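Local atomic coordinates of endoglucanase (Bacillus akibai, PDB entry 1UWW), a protein that cleaves internal beta-1,4-glucosidic bonds of cellulose and related glucans, the chain here being its family 28 carbohydrate-binding module, which recognises non-crystalline cellulose. Residues 50-59 with 175-184; 100-109 with 121-131. All blocks are in the same frame, centred on the assembly; numbering follows the deposited sequence.

Contact 1. Residues 50-59 with 175-184; sequences SNALSWEFGY and SDFAGRVFVD. With CA (calcium ion), chain C.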
loop_
_atom_site.group_PDB
_atom_site.type_symbol
_atom_site.label_atom_id
_atom_site.label_comp_id
_atom_site.label_asym_id
_atom_site.label_seq_id
_atom_site.Cartn_x
_atom_site.Cartn_y
_atom_site.Cartn_z
ATOM N N SER A 50 28.257 7.383 1.762
ATOM C CA SER A 50 28.380 5.956 1.980
ATOM C C SER A 50 28.080 5.245 0.674
ATOM O O SER A 50 27.416 5.793 -0.191
ATOM C CB SER A 50 27.417 5.510 3.078
ATOM O OG SER A 50 27.600 4.135 3.429
ATOM N N ASN A 51 28.532 4.022 0.538
ATOM C CA ASN A 51 28.239 3.244 -0.642
ATOM C C ASN A 51 26.875 2.570 -0.523
ATOM O O ASN A 51 26.485 2.116 0.548
ATOM C CB ASN A 51 29.330 2.212 -0.878
ATOM C CG ASN A 51 30.603 2.832 -1.363
ATOM O OD1 ASN A 51 30.613 3.610 -2.336
ATOM N ND2 ASN A 51 31.690 2.522 -0.681
ATOM N N ALA A 52 26.165 2.502 -1.645
ATOM C CA ALA A 52 24.772 2.085 -1.675
ATOM C C ALA A 52 24.503 1.225 -2.915
ATOM O O ALA A 52 25.154 1.372 -3.933
ATOM C CB ALA A 52 23.911 3.301 -1.693
ATOM N N LEU A 53 23.530 0.334 -2.831
ATOM C CA LEU A 53 23.029 -0.434 -3.972
ATOM C C LEU A 53 22.253 0.542 -4.876
ATOM O O LEU A 53 21.401 1.274 -4.397
ATOM C CB LEU A 53 22.095 -1.520 -3.472
ATOM C CG LEU A 53 21.527 -2.477 -4.520
ATOM C CD1 LEU A 53 22.612 -3.340 -5.122
ATOM C CD2 LEU A 53 20.422 -3.326 -3.915
ATOM N N SER A 54 22.501 0.528 -6.184
ATOM C CA SER A 54 21.968 1.549 -7.094
ATOM C C SER A 54 21.573 1.010 -8.457
ATOM O O SER A 54 22.167 0.058 -8.953
ATOM C CB SER A 54 23.007 2.679 -7.207
ATOM O OG SER A 54 22.536 3.804 -7.902
ATOM N N TRP A 55 20.535 1.610 -9.023
ATOM C CA TRP A 55 20.158 1.357 -10.418
ATOM C C TRP A 55 19.513 2.629 -10.942
ATOM O O TRP A 55 19.119 3.498 -10.188
ATOM C CB TRP A 55 19.249 0.121 -10.534
ATOM C CG TRP A 55 17.901 0.261 -9.901
ATOM C CD1 TRP A 55 16.736 0.554 -10.545
ATOM C CD2 TRP A 55 17.554 0.082 -8.506
ATOM N NE1 TRP A 55 15.700 0.596 -9.641
ATOM C CE2 TRP A 55 16.169 0.295 -8.391
ATOM C CE3 TRP A 55 18.279 -0.218 -7.350
ATOM C CZ2 TRP A 55 15.489 0.191 -7.169
ATOM C CZ3 TRP A 55 17.594 -0.305 -6.131
ATOM C CH2 TRP A 55 16.225 -0.099 -6.062
ATOM N N GLU A 56 19.354 2.718 -12.255
ATOM C CA GLU A 56 18.624 3.811 -12.867
ATOM C C GLU A 56 17.573 3.282 -13.826
ATOM O O GLU A 56 17.714 2.216 -14.410
ATOM C CB GLU A 56 19.529 4.868 -13.487
ATOM C CG GLU A 56 20.492 4.474 -14.541
ATOM C CD GLU A 56 21.232 5.718 -15.092
ATOM O OE1 GLU A 56 21.341 6.780 -14.400
ATOM O OE2 GLU A 56 21.698 5.639 -16.219
ATOM N N PHE A 57 16.497 4.024 -13.931
ATOM C CA PHE A 57 15.354 3.615 -14.736
ATOM C C PHE A 57 14.381 4.774 -14.816
ATOM O O PHE A 57 14.497 5.752 -14.111
ATOM C CB PHE A 57 14.643 2.389 -14.124
ATOM C CG PHE A 57 13.793 2.727 -12.921
ATOM C CD1 PHE A 57 14.366 3.048 -11.684
ATOM C CD2 PHE A 57 12.411 2.821 -13.034
ATOM C CE1 PHE A 57 13.564 3.395 -10.615
ATOM C CE2 PHE A 57 11.654 3.204 -11.962
ATOM C CZ PHE A 57 12.232 3.480 -10.772
ATOM N N GLY A 58 13.396 4.643 -15.701
ATOM C CA GLY A 58 12.233 5.496 -15.671
ATOM C C GLY A 58 10.991 4.696 -15.950
ATOM O O GLY A 58 11.029 3.806 -16.787
ATOM N N TYR A 59 9.895 5.053 -15.307
ATOM C CA TYR A 59 8.618 4.433 -15.608
ATOM C C TYR A 59 8.089 4.851 -16.985
ATOM O O TYR A 59 8.336 5.970 -17.425
ATOM C CB TYR A 59 7.581 4.802 -14.553
ATOM C CG TYR A 59 7.860 4.298 -13.130
ATOM C CD1 TYR A 59 7.880 2.937 -12.830
ATOM C CD2 TYR A 59 8.072 5.174 -12.100
ATOM C CE1 TYR A 59 8.099 2.497 -11.510
ATOM C CE2 TYR A 59 8.281 4.735 -10.800
ATOM C CZ TYR A 59 8.287 3.410 -10.522
ATOM O OH TYR A 59 8.517 2.997 -9.221
ATOM N N SER A 175 3.316 8.387 -11.946
ATOM C CA SER A 175 4.475 9.293 -11.882
ATOM C C SER A 175 5.190 9.351 -13.219
ATOM O O SER A 175 4.947 8.540 -14.100
ATOM C CB SER A 175 5.486 8.850 -10.831
ATOM O OG SER A 175 6.343 7.855 -11.348
ATOM N N ASP A 176 6.086 10.329 -13.339
ATOM C CA ASP A 176 6.974 10.430 -14.491
ATOM C C ASP A 176 8.425 10.273 -14.073
ATOM O O ASP A 176 9.351 10.726 -14.770
ATOM C CB ASP A 176 6.712 11.731 -15.248
ATOM C CG ASP A 176 7.000 12.961 -14.453
ATOM O OD1 ASP A 176 7.307 12.919 -13.232
ATOM O OD2 ASP A 176 6.939 14.103 -15.010
ATOM N N PHE A 177 8.655 9.607 -12.948
ATOM C CA PHE A 177 10.002 9.469 -12.447
ATOM C C PHE A 177 10.955 8.826 -13.458
ATOM O O PHE A 177 10.671 7.781 -14.046
ATOM C CB PHE A 177 10.042 8.620 -11.148
ATOM C CG PHE A 177 11.448 8.442 -10.646
ATOM C CD1 PHE A 177 12.070 9.427 -9.912
ATOM C CD2 PHE A 177 12.180 7.336 -10.989
ATOM C CE1 PHE A 177 13.391 9.297 -9.503
ATOM C CE2 PHE A 177 13.509 7.206 -10.588
ATOM C CZ PHE A 177 14.100 8.169 -9.849
ATOM N N ALA A 178 12.136 9.450 -13.617
ATOM C CA ALA A 178 13.270 8.834 -14.275
ATOM C C ALA A 178 14.536 9.340 -13.589
ATOM O O ALA A 178 14.628 10.523 -13.296
ATOM C CB ALA A 178 13.303 9.217 -15.763
ATOM N N GLY A 179 15.470 8.449 -13.325
ATOM C CA GLY A 179 16.708 8.821 -12.654
ATOM C C GLY A 179 17.331 7.661 -11.951
ATOM O O GLY A 179 17.037 6.518 -12.246
ATOM N N ARG A 180 18.265 7.978 -11.053
ATOM C CA ARG A 180 19.019 6.966 -10.318
ATOM C C ARG A 180 18.501 6.910 -8.888
ATOM O O ARG A 180 18.143 7.941 -8.328
ATOM C CB ARG A 180 20.514 7.282 -10.375
ATOM C CG ARG A 180 21.359 6.257 -9.660
ATOM C CD ARG A 180 22.836 6.366 -9.955
ATOM N NE ARG A 180 23.175 5.866 -11.280
ATOM C CZ ARG A 180 23.250 4.590 -11.614
ATOM N NH1 ARG A 180 23.073 3.621 -10.729
ATOM N NH2 ARG A 180 23.544 4.235 -12.863
ATOM N N VAL A 181 18.411 5.693 -8.359
ATOM C CA VAL A 181 17.997 5.487 -6.979
ATOM C C VAL A 181 19.083 4.670 -6.284
ATOM O O VAL A 181 19.919 3.999 -6.895
ATOM C CB VAL A 181 16.609 4.859 -6.835
ATOM C CG1 VAL A 181 15.543 5.702 -7.537
ATOM C CG2 VAL A 181 16.582 3.451 -7.301
ATOM N N PHE A 182 19.058 4.755 -4.961
ATOM C CA PHE A 182 20.103 4.185 -4.100
ATOM C C PHE A 182 19.434 3.631 -2.832
ATOM O O PHE A 182 18.582 4.296 -2.235
ATOM C CB PHE A 182 21.124 5.236 -3.653
ATOM C CG PHE A 182 21.722 6.088 -4.767
ATOM C CD1 PHE A 182 21.007 7.168 -5.325
ATOM C CD2 PHE A 182 23.009 5.856 -5.191
ATOM C CE1 PHE A 182 21.565 7.962 -6.305
ATOM C CE2 PHE A 182 23.593 6.678 -6.184
ATOM C CZ PHE A 182 22.880 7.718 -6.715
ATOM N N VAL A 183 19.869 2.454 -2.406
ATOM C CA VAL A 183 19.399 1.796 -1.176
ATOM C C VAL A 183 20.603 1.499 -0.288
ATOM O O VAL A 183 21.589 0.926 -0.734
ATOM C CB VAL A 183 18.701 0.469 -1.566
ATOM C CG1 VAL A 183 18.446 -0.445 -0.363
ATOM C CG2 VAL A 183 17.416 0.737 -2.345
ATOM N N ASP A 184 20.503 1.856 0.989
ATOM C CA ASP A 184 21.595 1.585 1.933
ATOM C C ASP A 184 21.051 1.160 3.301
ATOM O O ASP A 184 19.944 1.501 3.680
ATOM C CB ASP A 184 22.505 2.805 2.075
ATOM C CG ASP A 184 23.918 2.472 2.542
ATOM O OD1 ASP A 184 24.301 1.291 2.730
ATOM O OD2 ASP A 184 24.724 3.436 2.668
HETATM CA CA CA C . 26.676 1.956 2.822
HETATM O O HOH W 1 23.730 0.946 -11.714
HETATM O O HOH W 2 24.553 6.181 -15.083
HETATM O O HOH W 3 10.050 8.065 -16.814
HETATM O O HOH W 4 26.498 1.823 5.163
#
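Ser50, Asn51 and Asp184 meet on a calcium ion at one end of the pairing between segments 50-59 and 175-184. Asp184 chelates through both carboxylate oxygens, OD1 and OD2 each 2.5 Å from the calcium. Asn51 contributes its backbone O, 2.3 Å from the metal, and Ser50 its OG; a water, Val21 and Glu23 complete the shell.

Away from the metal the strands pair antiparallel, and Ser54 OG is the polar junction on the face it shares with Arg180 and Phe182. Ser54 OG donates to Val181 O at 2.8 Å, while Trp55 N hydrogen-bonds to the same oxygen from the opposite face of the carbonyl plane. Arg180 NH1 in turn donates to Ser54 OG at 2.9 Å, nearly straight (166°) and within the guanidinium plane. Glu56 lays CB and CG over one guanidinium face; its salt bridge, OE1 to Arg180 NH2, is long at 3.7 Å.

On the other face of the sheet, a chi1 of 66° brings the Trp55 indole across to Val181. There CG2 of Val181 sits over the six-membered ring, 3.5 Å from its centroid, in a CH-pi contact. Farther along, the Phe57 and Phe177 rings touch obliquely.

Calcium bonds from both strands and from Val21 O and Glu23 OE2 tie the pair to the 21-23 region of this beta-sandwich module; the two carboxylates would together roughly offset the ion's charge.

Contact 2. Residues 100-109 with 121-131; sequences ATEGAMNINL and QAPKTYTINFD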
loop_
_atom_site.group_PDB
_atom_site.type_symbol
_atom_site.label_atom_id
_atom_site.label_comp_id
_atom_site.label_asym_id
_atom_site.label_seq_id
_atom_site.Cartn_x
_atom_site.Cartn_y
_atom_site.Cartn_z
ATOM N N ALA A 100 11.092 14.304 -12.309
ATOM C CA ALA A 100 10.123 13.918 -11.285
ATOM C C ALA A 100 9.240 15.112 -11.017
ATOM O O ALA A 100 9.638 16.022 -10.283
ATOM C CB ALA A 100 10.823 13.435 -10.000
ATOM N N THR A 101 8.106 15.165 -11.695
ATOM C CA THR A 101 7.217 16.336 -11.616
ATOM C C THR A 101 5.836 16.003 -11.113
ATOM O O THR A 101 5.076 16.925 -10.800
ATOM C CB THR A 101 7.055 17.057 -12.992
ATOM O OG1 THR A 101 6.294 16.266 -13.896
ATOM C CG2 THR A 101 8.403 17.280 -13.688
ATOM N N GLU A 102 5.491 14.723 -11.007
ATOM C CA GLU A 102 4.117 14.347 -10.636
ATOM C C GLU A 102 4.042 12.902 -10.160
ATOM O O GLU A 102 4.964 12.119 -10.367
ATOM C CB GLU A 102 3.171 14.559 -11.809
ATOM C CG GLU A 102 3.449 13.706 -13.012
ATOM C CD GLU A 102 2.616 14.160 -14.205
ATOM O OE1 GLU A 102 1.866 15.159 -14.060
ATOM O OE2 GLU A 102 2.695 13.524 -15.267
ATOM N N GLY A 103 2.924 12.552 -9.547
ATOM C CA GLY A 103 2.685 11.235 -9.037
ATOM C C GLY A 103 3.469 10.898 -7.781
ATOM O O GLY A 103 3.903 11.751 -7.016
ATOM N N ALA A 104 3.612 9.597 -7.593
ATOM C CA ALA A 104 4.165 9.042 -6.373
ATOM C C ALA A 104 4.743 7.676 -6.662
ATOM O O ALA A 104 4.585 7.140 -7.767
ATOM C CB ALA A 104 3.084 8.991 -5.265
HETATM N N MSE A 105 5.407 7.120 -5.660
HETATM C CA MSE A 105 5.986 5.782 -5.709
HETATM C C MSE A 105 5.568 5.073 -4.417
HETATM O O MSE A 105 5.756 5.657 -3.347
HETATM C CB MSE A 105 7.499 5.886 -5.753
HETATM C CG MSE A 105 8.241 4.552 -5.734
HETATM SE SE MSE A 105 10.180 4.742 -5.666
HETATM C CE MSE A 105 10.293 4.978 -7.266
ATOM N N ASN A 106 5.050 3.847 -4.521
ATOM C CA ASN A 106 4.641 3.024 -3.392
ATOM C C ASN A 106 5.659 1.928 -3.190
ATOM O O ASN A 106 5.861 1.095 -4.101
ATOM C CB ASN A 106 3.269 2.386 -3.633
ATOM C CG ASN A 106 2.098 3.332 -3.399
ATOM O OD1 ASN A 106 0.947 3.019 -3.805
ATOM N ND2 ASN A 106 2.344 4.430 -2.748
ATOM N N ILE A 107 6.252 1.876 -2.005
ATOM C CA ILE A 107 7.219 0.845 -1.644
ATOM C C ILE A 107 6.523 -0.204 -0.766
ATOM O O ILE A 107 5.937 0.143 0.279
ATOM C CB ILE A 107 8.428 1.469 -0.909
ATOM C CG1 ILE A 107 9.095 2.500 -1.828
ATOM C CG2 ILE A 107 9.393 0.382 -0.502
ATOM C CD1 ILE A 107 10.251 3.198 -1.194
ATOM N N ASN A 108 6.559 -1.471 -1.182
ATOM C CA ASN A 108 6.000 -2.574 -0.423
ATOM C C ASN A 108 7.035 -3.613 -0.111
ATOM O O ASN A 108 8.039 -3.762 -0.786
ATOM C CB ASN A 108 4.842 -3.220 -1.195
ATOM C CG ASN A 108 3.566 -2.367 -1.180
ATOM O OD1 ASN A 108 3.229 -1.775 -2.183
ATOM N ND2 ASN A 108 2.931 -2.231 0.009
ATOM N N LEU A 109 6.807 -4.313 0.987
ATOM C CA LEU A 109 7.734 -5.305 1.505
ATOM C C LEU A 109 7.003 -6.634 1.628
ATOM O O LEU A 109 5.946 -6.715 2.259
ATOM C CB LEU A 109 8.218 -4.842 2.868
ATOM C CG LEU A 109 9.126 -5.765 3.664
ATOM C CD1 LEU A 109 10.458 -5.949 2.997
ATOM C CD2 LEU A 109 9.351 -5.209 5.097
ATOM N N GLN A 121 2.874 -10.009 3.470
ATOM C CA GLN A 121 3.177 -8.654 3.079
ATOM C C GLN A 121 3.033 -7.723 4.264
ATOM O O GLN A 121 2.076 -7.834 5.037
ATOM C CB GLN A 121 2.205 -8.257 1.972
ATOM C CG GLN A 121 2.485 -6.946 1.304
ATOM C CD GLN A 121 1.668 -6.746 0.041
ATOM O OE1 GLN A 121 1.209 -7.719 -0.569
ATOM N NE2 GLN A 121 1.525 -5.492 -0.371
ATOM N N ALA A 122 3.948 -6.779 4.443
ATOM C CA ALA A 122 3.770 -5.789 5.481
ATOM C C ALA A 122 2.515 -4.995 5.124
ATOM O O ALA A 122 2.340 -4.576 3.958
ATOM C CB ALA A 122 4.955 -4.882 5.579
ATOM N N PRO A 123 1.586 -4.834 6.063
ATOM C CA PRO A 123 0.319 -4.216 5.714
ATOM C C PRO A 123 0.367 -2.783 5.247
ATOM O O PRO A 123 -0.437 -2.402 4.407
ATOM C CB PRO A 123 -0.518 -4.381 6.989
ATOM C CG PRO A 123 0.365 -4.654 8.043
ATOM C CD PRO A 123 1.575 -5.340 7.453
ATOM N N LYS A 124 1.304 -1.983 5.726
ATOM C CA LYS A 124 1.350 -0.558 5.410
ATOM C C LYS A 124 2.350 -0.237 4.303
ATOM O O LYS A 124 3.532 -0.504 4.421
ATOM C CB LYS A 124 1.671 0.257 6.657
ATOM C CG LYS A 124 0.626 0.088 7.734
ATOM C CD LYS A 124 1.200 0.246 9.139
ATOM C CE LYS A 124 0.745 -0.871 10.053
ATOM N NZ LYS A 124 1.806 -1.848 10.356
ATOM N N THR A 125 1.853 0.346 3.228
ATOM C CA THR A 125 2.683 0.847 2.151
ATOM C C THR A 125 3.441 2.116 2.559
ATOM O O THR A 125 2.860 2.957 3.255
ATOM C CB THR A 125 1.726 1.144 1.028
ATOM O OG1 THR A 125 1.033 -0.070 0.694
ATOM C CG2 THR A 125 2.465 1.589 -0.232
ATOM N N TYR A 126 4.709 2.250 2.158
ATOM C CA TYR A 126 5.498 3.468 2.331
ATOM C C TYR A 126 5.449 4.244 1.020
ATOM O O TYR A 126 5.911 3.768 -0.009
ATOM C CB TYR A 126 6.964 3.156 2.702
ATOM C CG TYR A 126 7.760 4.391 3.039
ATOM C CD1 TYR A 126 8.314 5.172 2.039
ATOM C CD2 TYR A 126 7.875 4.826 4.361
ATOM C CE1 TYR A 126 9.007 6.320 2.324
ATOM C CE2 TYR A 126 8.564 5.993 4.671
ATOM C CZ TYR A 126 9.142 6.736 3.622
ATOM O OH TYR A 126 9.839 7.903 3.854
ATOM N N THR A 127 4.955 5.462 1.050
ATOM C CA THR A 127 4.674 6.217 -0.157
ATOM C C THR A 127 5.546 7.475 -0.211
ATOM O O THR A 127 5.627 8.233 0.778
ATOM C CB THR A 127 3.175 6.562 -0.210
ATOM O OG1 THR A 127 2.407 5.360 -0.241
ATOM C CG2 THR A 127 2.820 7.357 -1.476
ATOM N N ILE A 128 6.187 7.687 -1.356
ATOM C CA ILE A 128 6.936 8.895 -1.651
ATOM C C ILE A 128 6.154 9.705 -2.664
ATOM O O ILE A 128 5.819 9.202 -3.732
ATOM C CB ILE A 128 8.296 8.514 -2.251
ATOM C CG1 ILE A 128 9.126 7.824 -1.166
ATOM C CG2 ILE A 128 9.018 9.748 -2.782
ATOM C CD1 ILE A 128 10.418 7.330 -1.605
ATOM N N ASN A 129 5.876 10.951 -2.337
ATOM C CA ASN A 129 5.043 11.819 -3.162
ATOM C C ASN A 129 5.944 12.786 -3.936
ATOM O O ASN A 129 6.596 13.657 -3.348
ATOM C CB ASN A 129 4.059 12.564 -2.259
ATOM C CG ASN A 129 2.978 13.263 -3.026
ATOM O OD1 ASN A 129 3.188 13.686 -4.167
ATOM N ND2 ASN A 129 1.809 13.386 -2.418
ATOM N N PHE A 130 6.000 12.638 -5.258
ATOM C CA PHE A 130 6.902 13.484 -6.072
ATOM C C PHE A 130 6.454 14.931 -6.122
ATOM O O PHE A 130 7.241 15.821 -6.485
ATOM C CB PHE A 130 7.091 12.905 -7.470
ATOM C CG PHE A 130 7.765 11.543 -7.470
ATOM C CD1 PHE A 130 9.038 11.394 -6.923
ATOM C CD2 PHE A 130 7.152 10.439 -7.967
ATOM C CE1 PHE A 130 9.665 10.151 -6.906
ATOM C CE2 PHE A 130 7.785 9.203 -7.963
ATOM C CZ PHE A 130 9.050 9.075 -7.423
ATOM N N ASP A 131 5.222 15.204 -5.718
ATOM C CA ASP A 131 4.774 16.584 -5.651
ATOM C C ASP A 131 5.268 17.278 -4.411
ATOM O O ASP A 131 5.096 18.499 -4.269
ATOM C CB ASP A 131 3.251 16.658 -5.684
ATOM C CG ASP A 131 2.692 16.153 -6.971
ATOM O OD1 ASP A 131 3.256 16.489 -8.052
ATOM O OD2 ASP A 131 1.723 15.373 -7.005
HETATM O O HOH W 5 5.483 -1.257 2.793
HETATM O O HOH W 6 4.316 -3.465 2.292
#
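Phe130 and Asn108 reach the facing segment with similar first torsions, each CG lying opposite its own carbonyl carbon (chi1 -63° and -74°). The ring of Phe130 is thereby brought against the backbone of 102-105, and the amide of Asn108 against Thr125. The two segments form an antiparallel beta hairpin in the five-stranded sheet of the sandwich, with 120-129 at one edge of the sheet within this chain.

Phe130 does most of the filling at one end. Its CE2 packs 3.6 Å from Ala104 C, CZ rests on CB of Met105 (a selenomethionine), and CD1 comes up to Ala100 CB, while its backbone N bonds to Gly103 O. Glu102 O, buried beside this ring, has no polar partner.

Met105, Ile107, Tyr126 and Ile128 share one face of the hairpin; Ile107 CD1 and Ile128 CD1 meet at 4.2 Å, and Met105 and Ile128 both pack on Phe93 of the other sheet. The opposite face, with Ala104, Asn106, Thr127 and Asn129, is largely polar and meets the second subunit. Asn106 and Thr127 lie side by side there, pointing the same way. Although ND2 of Asn106 is 2.7 Å from Thr127 OG1, the angle is poor for a hydrogen bond; Asn106 OD1 bonds instead to Thr127 OG1 of the second subunit, and Thr127 OG1 to Asn106 ND2 of that subunit.

Where regular pairing lapses, Asn108 ND2 donates to Thr125 OG1 at 3.0 Å, and that hydroxyl also bonds to Thr125 of the second subunit. Water takes over beside it: one molecule accepts from both Asn108 ND2 and Leu109 N and donates to Ala122 O, 2.8 Å away.

The contacts belong to the two facing sheets of the sandwich, their centres 14 Å apart, and the hairpin of contact 2 is nested within the chain loop that contact 1 closes. They join at the 175-176 loop: Asp176 OD2 is 2.5 Å from Thr101 OG1, a probable hydrogen bond, and Ser175 CB packs against Glu102 O. Tyr59 makes a second crossing, its OH 3.3 Å from Met105 CE and hydrogen-bonded to Phe170 in the strand beside 104-111. The calcium held by Ser50, Asn51 and Asp184 sits at the other end of contact 1 from this junction, whereas contact 2 supplies part of the interface with the second subunit, which does not touch contact 1.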